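Local structure of clostripain-related protein (Bacteroides thetaiotaomicron, 6N9J) at residues 211-222 / 233-242; 315-326 / 335-344. The protein is a secreted cysteine protease of the clostripain (C11) family, which probably cleaves peptide bonds and is held here by an irreversible peptide inhibitor. All coordinates share one frame; numbering follows the deposited sequence.

Contact 1: 211-222 / 233-242; sequences AENYYSVYAKKY and NWTGGVSISV
Val238 packs among three tyrosines of helix 211-221 and forms the tight centre of this contact. Its CG1 lies 3.6 Å from Tyr218 CB and equally close to CD1 of Tyr215; chi1 of 78° places this methyl between the two tyrosines. The Tyr215 ring brings its edge to the carbonyl O of Val238, while CG2 of the valine leans toward Tyr214. The Tyr214 ring, a turn before Tyr218, takes Ile240 CD1 over its centre, and its hydroxyl is held by Asp159. Near the start of the segment the small Ala211 lets the chains approach, its CB 3.8 Å from Val242 CG2. Helix 211-221 and strand 239-242 run nearly antiparallel, at 167°, their axes approaching to 8.7 Å: this is a helix packed on one face of the mixed alpha/beta sheet of the clan CD peptidase fold, and branched Val238, Ile240 and Val242 suit the extended chain beneath it. Toward the helix end the join becomes more polar and is bridged by water. A water donates to Tyr218 O and Trp234 O and accepts from Gly237 N at 2.7 Å, linking three backbone groups that do not bond directly. Gly237, at positive phi, also leaves room for the Tyr222 ring, since a CB would clash with CD1. Tyr218 CE1 touches Trp234 CB at 3.7 Å, and the two rings meet obliquely. The loose side is that of exposed Lys221, which lays CD 3.2 Å from Trp234 O and whose NZ reaches a second water only weakly.

Contact 2: 315-326 / 335-344; sequences VIWKNTTDNNYC and MVSMDGFEGV
The Phe341 ring is filled on both faces: Gly343 N stands 3.5 Å above its centre, and on the opposite face Thr320 CB lies toward the rim, a CH-pi contact 4.0 Å from the centroid. With CG2 placed between the backbone N and the carbonyl carbon, and OG1 anti to that N (chi1 -176°), Thr320 turns its methyl to Phe341 CD2 and its hydroxyl to Thr321 O, on a lone pair in the carbonyl plane. A serine here would lack CG2 and would probably leave a gap beside Phe341 CD2, setting the ring freer to turn. At the Tyr325 ring, Met335 SD comes to the edge, a Met-aromatic contact with the sulfur 5.4 Å from the centroid; the bend at chi2 brings SD there, and the one at chi3 turns CE to Asn323 CB. Tyr325 and Met335 face each other as a non-hydrogen-bonded pair on the beta hairpin of strands 315-327 and 333-337, whereas Phe341 comes from the turn beyond it. Asn324 and Val336 form an antiparallel hydrogen-bonded pair, Asn324 N to Val336 O 2.9 Å and Val336 N to Asn324 O 2.7 Å. Met338 N then donates to Asp322 O almost straight, at 172°, and a type II turn follows from Met338 to Phe341, with Gly340 at an angle that calls for glycine. Met338 crosses Asn324 at about a right angle, CG 3.5 Å from ND2, while that ND2 bonds to Asn323 O from above the carbonyl plane. Since Asn323 O also accepts from Thr321 OG1, two donors grip it. On the solvent side, exposed Lys318 forms a long salt bridge, NZ to Glu342 OE2 3.7 Å; at that length the charges probably add little, and backbone bonds and the packing on Phe341 carry this contact.

Contacts 1 and 2 share one sheet, in which strands 239-244 and 315-327 are antiparallel neighbours, and their centres lie about 10 Å apart. Contact 1 lays a helix on this sheet, whereas contact 2 folds the chain following strand 315-327 back along it. Besides backbone bonds such as Ile240 with Asn319, side chains join the two: Glu212 OE2 probably bonds to Trp317 NE1 at 2.8 Å, Ser241 OG probably to Gly343 O at 2.5 Å, and Tyr222 OH to Asn323 N. Both contacts also reach the bound peptide inhibitor, Trp234 packing on its backbone and Tyr325 on one of its apolar side chains, so each supplies an aromatic residue to the peptide-binding site.

Contact 1: 211-222 / 233-242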
loop_
_atom_site.group_PDB
_atom_site.type_symbol
_atom_site.label_atom_id
_atom_site.label_comp_id
_atom_site.label_asym_id
_atom_site.label_seq_id
_atom_site.Cartn_x
_atom_site.Cartn_y
_atom_site.Cartn_z
ATOM N N ALA A 211 1.843 10.149 -4.950
ATOM C CA ALA A 211 1.061 10.546 -3.778
ATOM C C ALA A 211 0.220 11.787 -4.042
ATOM O O ALA A 211 -0.974 11.810 -3.759
ATOM C CB ALA A 211 1.975 10.790 -2.607
ATOM N N GLU A 212 0.860 12.819 -4.584
ATOM C CA GLU A 212 0.187 14.077 -4.868
ATOM C C GLU A 212 -0.962 13.876 -5.832
ATOM O O GLU A 212 -2.029 14.449 -5.651
ATOM C CB GLU A 212 1.177 15.108 -5.438
ATOM C CG GLU A 212 2.108 15.752 -4.397
ATOM C CD GLU A 212 1.476 16.926 -3.647
ATOM O OE1 GLU A 212 0.374 17.376 -4.024
ATOM O OE2 GLU A 212 2.100 17.416 -2.673
ATOM N N ASN A 213 -0.741 13.063 -6.865
ATOM C CA ASN A 213 -1.759 12.856 -7.885
ATOM C C ASN A 213 -2.874 11.959 -7.357
ATOM O O ASN A 213 -4.052 12.194 -7.625
ATOM C CB ASN A 213 -1.142 12.270 -9.168
ATOM C CG ASN A 213 -0.451 13.326 -10.017
ATOM O OD1 ASN A 213 -1.076 13.976 -10.848
ATOM N ND2 ASN A 213 0.841 13.510 -9.798
ATOM N N TYR A 214 -2.504 10.937 -6.600
ATOM C CA TYR A 214 -3.507 10.106 -5.957
ATOM C C TYR A 214 -4.392 10.998 -5.065
ATOM O O TYR A 214 -5.600 11.085 -5.279
ATOM C CB TYR A 214 -2.845 9.005 -5.133
ATOM C CG TYR A 214 -3.774 7.900 -4.700
ATOM C CD1 TYR A 214 -3.444 6.575 -4.956
ATOM C CD2 TYR A 214 -4.998 8.173 -4.075
ATOM C CE1 TYR A 214 -4.273 5.547 -4.575
ATOM C CE2 TYR A 214 -5.857 7.146 -3.696
ATOM C CZ TYR A 214 -5.471 5.834 -3.950
ATOM O OH TYR A 214 -6.262 4.774 -3.613
ATOM N N TYR A 215 -3.789 11.650 -4.074
ATOM C CA TYR A 215 -4.541 12.482 -3.143
ATOM C C TYR A 215 -5.424 13.543 -3.804
ATOM O O TYR A 215 -6.563 13.753 -3.395
ATOM C CB TYR A 215 -3.576 13.170 -2.176
ATOM C CG TYR A 215 -4.289 14.053 -1.180
ATOM C CD1 TYR A 215 -4.957 13.497 -0.095
ATOM C CD2 TYR A 215 -4.314 15.436 -1.330
ATOM C CE1 TYR A 215 -5.622 14.280 0.816
ATOM C CE2 TYR A 215 -4.972 16.239 -0.409
ATOM C CZ TYR A 215 -5.631 15.645 0.659
ATOM O OH TYR A 215 -6.311 16.413 1.571
ATOM N N SER A 216 -4.895 14.219 -4.820
ATOM C CA SER A 216 -5.557 15.396 -5.356
ATOM C C SER A 216 -6.937 15.121 -5.962
ATOM O O SER A 216 -7.826 15.969 -5.897
ATOM C CB SER A 216 -4.666 16.063 -6.398
ATOM O OG SER A 216 -5.221 17.299 -6.805
ATOM N N VAL A 217 -7.130 13.954 -6.560
ATOM C CA VAL A 217 -8.432 13.679 -7.152
ATOM C C VAL A 217 -9.480 13.480 -6.046
ATOM O O VAL A 217 -10.596 13.997 -6.134
ATOM C CB VAL A 217 -8.378 12.458 -8.088
ATOM C CG1 VAL A 217 -9.776 11.959 -8.415
ATOM C CG2 VAL A 217 -7.630 12.824 -9.372
ATOM N N TYR A 218 -9.109 12.763 -4.995
ATOM C CA TYR A 218 -10.034 12.519 -3.890
ATOM C C TYR A 218 -10.296 13.790 -3.099
ATOM O O TYR A 218 -11.436 14.043 -2.686
ATOM C CB TYR A 218 -9.501 11.411 -2.976
ATOM C CG TYR A 218 -9.729 10.045 -3.568
ATOM C CD1 TYR A 218 -10.936 9.382 -3.379
ATOM C CD2 TYR A 218 -8.753 9.433 -4.351
ATOM C CE1 TYR A 218 -11.160 8.141 -3.941
ATOM C CE2 TYR A 218 -8.966 8.191 -4.917
ATOM C CZ TYR A 218 -10.170 7.546 -4.707
ATOM O OH TYR A 218 -10.383 6.306 -5.275
ATOM N N ALA A 219 -9.247 14.586 -2.898
ATOM C CA ALA A 219 -9.366 15.882 -2.230
ATOM C C ALA A 219 -10.351 16.811 -2.939
ATOM O O ALA A 219 -10.997 17.640 -2.304
ATOM C CB ALA A 219 -8.009 16.547 -2.131
ATOM N N LYS A 220 -10.487 16.667 -4.255
ATOM C CA LYS A 220 -11.335 17.592 -4.994
ATOM C C LYS A 220 -12.818 17.205 -5.028
ATOM O O LYS A 220 -13.675 18.068 -5.237
ATOM C CB LYS A 220 -10.795 17.769 -6.414
ATOM C CG LYS A 220 -9.742 18.861 -6.483
ATOM C CD LYS A 220 -8.922 18.817 -7.755
ATOM C CE LYS A 220 -7.982 20.020 -7.824
ATOM N NZ LYS A 220 -6.794 19.750 -8.675
ATOM N N LYS A 221 -13.142 15.936 -4.810
ATOM C CA LYS A 221 -14.548 15.555 -4.756
ATOM C C LYS A 221 -14.978 15.256 -3.319
ATOM O O LYS A 221 -16.084 14.777 -3.071
ATOM C CB LYS A 221 -14.820 14.361 -5.669
ATOM C CG LYS A 221 -13.719 13.333 -5.689
ATOM C CD LYS A 221 -14.094 12.151 -6.572
ATOM C CE LYS A 221 -14.494 12.600 -7.966
ATOM N NZ LYS A 221 -14.886 11.435 -8.825
ATOM N N TYR A 222 -14.097 15.577 -2.379
ATOM C CA TYR A 222 -14.366 15.372 -0.965
ATOM C C TYR A 222 -15.506 16.242 -0.459
ATOM O O TYR A 222 -15.604 17.430 -0.769
ATOM C CB TYR A 222 -13.112 15.644 -0.154
ATOM C CG TYR A 222 -13.303 15.707 1.344
ATOM C CD1 TYR A 222 -13.529 14.554 2.092
ATOM C CD2 TYR A 222 -13.202 16.915 2.020
ATOM C CE1 TYR A 222 -13.678 14.615 3.468
ATOM C CE2 TYR A 222 -13.361 16.985 3.398
ATOM C CZ TYR A 222 -13.588 15.833 4.111
ATOM O OH TYR A 222 -13.732 15.903 5.472
ATOM N N ASN A 233 -18.622 7.193 -7.216
ATOM C CA ASN A 233 -18.345 8.589 -6.894
ATOM C C ASN A 233 -17.908 8.763 -5.442
ATOM O O ASN A 233 -18.741 8.944 -4.558
ATOM C CB ASN A 233 -19.586 9.440 -7.174
ATOM C CG ASN A 233 -19.356 10.918 -6.916
ATOM O OD1 ASN A 233 -18.232 11.412 -7.019
ATOM N ND2 ASN A 233 -20.430 11.633 -6.584
ATOM N N TRP A 234 -16.603 8.725 -5.200
ATOM C CA TRP A 234 -16.114 8.739 -3.831
ATOM C C TRP A 234 -15.923 10.155 -3.316
ATOM O O TRP A 234 -14.996 10.858 -3.730
ATOM C CB TRP A 234 -14.809 7.962 -3.713
ATOM C CG TRP A 234 -14.568 7.467 -2.333
ATOM C CD1 TRP A 234 -13.915 8.122 -1.324
ATOM C CD2 TRP A 234 -14.995 6.207 -1.785
ATOM N NE1 TRP A 234 -13.906 7.341 -0.186
ATOM C CE2 TRP A 234 -14.556 6.163 -0.445
ATOM C CE3 TRP A 234 -15.693 5.109 -2.305
ATOM C CZ2 TRP A 234 -14.794 5.065 0.383
ATOM C CZ3 TRP A 234 -15.928 4.021 -1.484
ATOM C CH2 TRP A 234 -15.481 4.006 -0.154
ATOM N N THR A 235 -16.808 10.555 -2.402
ATOM C CA THR A 235 -16.752 11.869 -1.769
ATOM C C THR A 235 -16.204 11.781 -0.333
ATOM O O THR A 235 -16.162 12.776 0.394
ATOM C CB THR A 235 -18.151 12.539 -1.747
ATOM O OG1 THR A 235 -19.077 11.721 -1.014
ATOM C CG2 THR A 235 -18.681 12.737 -3.166
ATOM N N GLY A 236 -15.768 10.587 0.061
ATOM C CA GLY A 236 -15.337 10.343 1.430
ATOM C C GLY A 236 -13.894 10.702 1.754
ATOM O O GLY A 236 -13.461 10.513 2.888
ATOM N N GLY A 237 -13.153 11.217 0.772
ATOM C CA GLY A 237 -11.772 11.621 0.990
ATOM C C GLY A 237 -10.771 10.476 1.011
ATOM O O GLY A 237 -11.084 9.348 0.619
ATOM N N VAL A 238 -9.553 10.773 1.454
ATOM C CA VAL A 238 -8.461 9.799 1.485
ATOM C C VAL A 238 -7.312 10.337 2.326
ATOM O O VAL A 238 -7.200 11.538 2.534
ATOM C CB VAL A 238 -7.928 9.461 0.060
ATOM C CG1 VAL A 238 -7.011 10.562 -0.463
ATOM C CG2 VAL A 238 -7.182 8.136 0.065
ATOM N N SER A 239 -6.461 9.440 2.806
ATOM C CA SER A 239 -5.234 9.823 3.480
ATOM C C SER A 239 -4.063 9.015 2.939
ATOM O O SER A 239 -4.154 7.790 2.794
ATOM C CB SER A 239 -5.367 9.607 4.983
ATOM O OG SER A 239 -5.542 8.236 5.246
ATOM N N ILE A 240 -2.961 9.692 2.641
ATOM C CA ILE A 240 -1.815 9.051 1.994
ATOM C C ILE A 240 -0.526 9.580 2.605
ATOM O O ILE A 240 -0.467 10.735 2.987
ATOM C CB ILE A 240 -1.807 9.311 0.448
ATOM C CG1 ILE A 240 -3.066 8.755 -0.211
ATOM C CG2 ILE A 240 -0.567 8.717 -0.227
ATOM C CD1 ILE A 240 -3.081 7.236 -0.321
ATOM N N SER A 241 0.491 8.729 2.709
ATOM C CA SER A 241 1.840 9.181 3.034
ATOM C C SER A 241 2.910 8.430 2.228
ATOM O O SER A 241 2.621 7.460 1.520
ATOM C CB SER A 241 2.116 9.028 4.540
ATOM O OG SER A 241 2.150 7.662 4.928
ATOM N N VAL A 242 4.151 8.902 2.338
ATOM C CA VAL A 242 5.296 8.300 1.664
ATOM C C VAL A 242 6.409 8.077 2.682
ATOM O O VAL A 242 6.871 9.026 3.325
ATOM C CB VAL A 242 5.845 9.197 0.512
ATOM C CG1 VAL A 242 7.153 8.644 -0.024
ATOM C CG2 VAL A 242 4.836 9.334 -0.607
HETATM O O HOH W 1 -13.258 11.977 -1.868
HETATM O O HOH W 2 -14.514 8.498 -7.354
#

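Contact 2: 315-326 / 335-344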
loop_
_atom_site.group_PDB
_atom_site.type_symbol
_atom_site.label_atom_id
_atom_site.label_comp_id
_atom_site.label_asym_id
_atom_site.label_seq_id
_atom_site.Cartn_x
_atom_site.Cartn_y
_atom_site.Cartn_z
ATOM N N VAL A 315 9.204 9.843 7.125
ATOM C CA VAL A 315 7.883 10.101 6.546
ATOM C C VAL A 315 7.964 11.413 5.781
ATOM O O VAL A 315 7.791 12.471 6.361
ATOM C CB VAL A 315 6.773 10.173 7.637
ATOM C CG1 VAL A 315 5.390 10.391 7.005
ATOM C CG2 VAL A 315 6.797 8.913 8.525
ATOM N N ILE A 316 8.247 11.358 4.480
ATOM C CA ILE A 316 8.629 12.582 3.773
ATOM C C ILE A 316 7.465 13.306 3.088
ATOM O O ILE A 316 7.623 14.406 2.571
ATOM C CB ILE A 316 9.728 12.291 2.723
ATOM C CG1 ILE A 316 9.235 11.304 1.667
ATOM C CG2 ILE A 316 10.981 11.746 3.400
ATOM C CD1 ILE A 316 10.201 11.155 0.517
ATOM N N TRP A 317 6.288 12.701 3.099
ATOM C CA TRP A 317 5.138 13.298 2.443
ATOM C C TRP A 317 3.915 12.749 3.160
ATOM O O TRP A 317 3.882 11.560 3.453
ATOM C CB TRP A 317 5.119 12.955 0.931
ATOM C CG TRP A 317 4.099 13.740 0.140
ATOM C CD1 TRP A 317 4.324 14.854 -0.620
ATOM C CD2 TRP A 317 2.684 13.484 0.067
ATOM N NE1 TRP A 317 3.142 15.306 -1.160
ATOM C CE2 TRP A 317 2.125 14.488 -0.754
ATOM C CE3 TRP A 317 1.848 12.501 0.605
ATOM C CZ2 TRP A 317 0.765 14.526 -1.055
ATOM C CZ3 TRP A 317 0.494 12.552 0.320
ATOM C CH2 TRP A 317 -0.033 13.558 -0.507
ATOM N N LYS A 318 2.926 13.594 3.467
ATOM C CA LYS A 318 1.623 13.088 3.931
ATOM C C LYS A 318 0.511 14.099 3.679
ATOM O O LYS A 318 0.745 15.310 3.640
ATOM C CB LYS A 318 1.656 12.720 5.413
ATOM C CG LYS A 318 1.724 13.930 6.333
ATOM C CD LYS A 318 1.879 13.508 7.774
ATOM C CE LYS A 318 2.312 14.685 8.621
ATOM N NZ LYS A 318 1.328 15.785 8.505
ATOM N N ASN A 319 -0.701 13.592 3.488
ATOM C CA ASN A 319 -1.855 14.465 3.366
ATOM C C ASN A 319 -3.133 13.687 3.602
ATOM O O ASN A 319 -3.219 12.506 3.284
ATOM C CB ASN A 319 -1.896 15.140 1.996
ATOM C CG ASN A 319 -2.194 16.620 2.090
ATOM O OD1 ASN A 319 -2.794 17.080 3.060
ATOM N ND2 ASN A 319 -1.776 17.379 1.081
ATOM N N THR A 320 -4.125 14.355 4.174
ATOM C CA THR A 320 -5.417 13.736 4.420
ATOM C C THR A 320 -6.512 14.784 4.326
ATOM O O THR A 320 -6.299 15.950 4.615
ATOM C CB THR A 320 -5.477 13.054 5.802
ATOM O OG1 THR A 320 -6.739 12.386 5.967
ATOM C CG2 THR A 320 -5.295 14.083 6.928
ATOM N N THR A 321 -7.686 14.363 3.888
ATOM C CA THR A 321 -8.872 15.180 4.060
ATOM C C THR A 321 -9.228 15.156 5.556
ATOM O O THR A 321 -8.761 14.280 6.283
ATOM C CB THR A 321 -10.019 14.659 3.187
ATOM O OG1 THR A 321 -10.128 13.238 3.350
ATOM C CG2 THR A 321 -9.716 14.952 1.728
ATOM N N ASP A 322 -10.021 16.111 6.028
ATOM C CA ASP A 322 -10.284 16.216 7.473
ATOM C C ASP A 322 -10.966 14.963 8.032
ATOM O O ASP A 322 -10.725 14.569 9.171
ATOM C CB ASP A 322 -11.125 17.458 7.776
ATOM C CG ASP A 322 -10.373 18.754 7.490
ATOM O OD1 ASP A 322 -9.149 18.806 7.754
ATOM O OD2 ASP A 322 -11.003 19.717 6.995
ATOM N N ASN A 323 -11.807 14.343 7.216
ATOM C CA ASN A 323 -12.420 13.069 7.553
ATOM C C ASN A 323 -12.057 12.050 6.489
ATOM O O ASN A 323 -11.682 12.424 5.368
ATOM C CB ASN A 323 -13.950 13.195 7.659
ATOM C CG ASN A 323 -14.399 14.121 8.773
ATOM O OD1 ASN A 323 -13.717 14.280 9.785
ATOM N ND2 ASN A 323 -15.569 14.727 8.598
ATOM N N ASN A 324 -12.136 10.771 6.852
ATOM C CA ASN A 324 -12.081 9.662 5.900
ATOM C C ASN A 324 -13.288 8.760 6.141
ATOM O O ASN A 324 -13.801 8.699 7.261
ATOM C CB ASN A 324 -10.787 8.856 6.053
ATOM C CG ASN A 324 -9.652 9.390 5.212
ATOM O OD1 ASN A 324 -8.933 8.627 4.566
ATOM N ND2 ASN A 324 -9.488 10.707 5.206
ATOM N N TYR A 325 -13.740 8.057 5.107
ATOM C CA TYR A 325 -14.806 7.077 5.272
ATOM C C TYR A 325 -14.237 5.774 5.829
ATOM O O TYR A 325 -13.221 5.283 5.347
ATOM C CB TYR A 325 -15.518 6.832 3.946
ATOM C CG TYR A 325 -16.750 5.931 4.027
ATOM C CD1 TYR A 325 -17.998 6.457 4.314
ATOM C CD2 TYR A 325 -16.654 4.559 3.783
ATOM C CE1 TYR A 325 -19.120 5.642 4.370
ATOM C CE2 TYR A 325 -17.761 3.741 3.827
ATOM C CZ TYR A 325 -18.993 4.284 4.120
ATOM O OH TYR A 325 -20.104 3.472 4.172
ATOM N N CYS A 326 -14.884 5.229 6.859
ATOM C CA CYS A 326 -14.428 3.983 7.475
ATOM C C CYS A 326 -15.613 3.079 7.637
ATOM O O CYS A 326 -16.752 3.551 7.678
ATOM C CB CYS A 326 -13.761 4.227 8.842
ATOM S SG CYS A 326 -12.132 5.051 8.769
ATOM N N MET A 335 -18.236 8.583 8.030
ATOM C CA MET A 335 -17.040 9.430 8.060
ATOM C C MET A 335 -16.418 9.442 9.458
ATOM O O MET A 335 -17.131 9.500 10.452
ATOM C CB MET A 335 -17.379 10.862 7.630
ATOM C CG MET A 335 -18.010 10.966 6.243
ATOM S SD MET A 335 -16.964 10.351 4.910
ATOM C CE MET A 335 -15.639 11.550 4.972
ATOM N N VAL A 336 -15.093 9.386 9.525
ATOM C CA VAL A 336 -14.373 9.440 10.801
ATOM C C VAL A 336 -13.287 10.525 10.757
ATOM O O VAL A 336 -12.618 10.695 9.739
ATOM C CB VAL A 336 -13.735 8.074 11.127
ATOM C CG1 VAL A 336 -12.828 8.175 12.354
ATOM C CG2 VAL A 336 -14.823 7.018 11.317
ATOM N N SER A 337 -13.109 11.256 11.852
ATOM C CA SER A 337 -12.131 12.342 11.888
ATOM C C SER A 337 -10.690 11.828 11.781
ATOM O O SER A 337 -10.316 10.863 12.450
ATOM C CB SER A 337 -12.305 13.162 13.169
ATOM O OG SER A 337 -11.410 14.259 13.212
ATOM N N MET A 338 -9.886 12.467 10.925
ATOM C CA MET A 338 -8.472 12.116 10.802
ATOM C C MET A 338 -7.589 13.083 11.601
ATOM O O MET A 338 -6.380 13.171 11.369
ATOM C CB MET A 338 -8.034 12.094 9.324
ATOM C CG MET A 338 -8.578 10.887 8.538
ATOM S SD MET A 338 -7.986 9.280 9.119
ATOM C CE MET A 338 -9.512 8.477 9.590
ATOM N N ASP A 339 -8.197 13.799 12.544
ATOM C CA ASP A 339 -7.457 14.704 13.422
ATOM C C ASP A 339 -6.357 13.956 14.181
ATOM O O ASP A 339 -6.637 12.999 14.900
ATOM C CB ASP A 339 -8.415 15.378 14.401
ATOM C CG ASP A 339 -7.731 16.402 15.269
ATOM O OD1 ASP A 339 -7.595 17.560 14.817
ATOM O OD2 ASP A 339 -7.337 16.051 16.404
ATOM N N GLY A 340 -5.108 14.371 13.986
ATOM C CA GLY A 340 -3.972 13.709 14.605
ATOM C C GLY A 340 -3.115 12.912 13.633
ATOM O O GLY A 340 -2.103 12.328 14.011
ATOM N N PHE A 341 -3.519 12.896 12.367
ATOM C CA PHE A 341 -2.887 12.073 11.339
ATOM C C PHE A 341 -1.428 12.433 11.085
ATOM O O PHE A 341 -1.107 13.567 10.731
ATOM C CB PHE A 341 -3.704 12.202 10.050
ATOM C CG PHE A 341 -3.047 11.640 8.824
ATOM C CD1 PHE A 341 -3.113 10.285 8.539
ATOM C CD2 PHE A 341 -2.416 12.481 7.916
ATOM C CE1 PHE A 341 -2.535 9.775 7.393
ATOM C CE2 PHE A 341 -1.838 11.976 6.763
ATOM C CZ PHE A 341 -1.893 10.623 6.503
ATOM N N GLU A 342 -0.535 11.465 11.248
ATOM C CA GLU A 342 0.852 11.735 10.931
ATOM C C GLU A 342 1.368 10.790 9.856
ATOM O O GLU A 342 2.547 10.836 9.492
ATOM C CB GLU A 342 1.716 11.659 12.188
ATOM C CG GLU A 342 1.397 12.750 13.232
ATOM C CD GLU A 342 1.678 14.175 12.740
ATOM O OE1 GLU A 342 1.183 15.122 13.388
ATOM O OE2 GLU A 342 2.396 14.360 11.720
ATOM N N GLY A 343 0.478 9.951 9.336
ATOM C CA GLY A 343 0.764 9.230 8.113
ATOM C C GLY A 343 1.189 7.781 8.235
ATOM O O GLY A 343 1.330 7.105 7.218
ATOM N N VAL A 344 1.412 7.301 9.457
ATOM C CA VAL A 344 1.888 5.929 9.653
ATOM C C VAL A 344 1.182 5.254 10.835
ATOM O O VAL A 344 0.936 5.887 11.862
ATOM C CB VAL A 344 3.423 5.887 9.877
ATOM C CG1 VAL A 344 3.919 4.442 9.984
ATOM C CG2 VAL A 344 4.138 6.584 8.743
HETATM O O HOH W 3 -12.472 16.431 11.508
#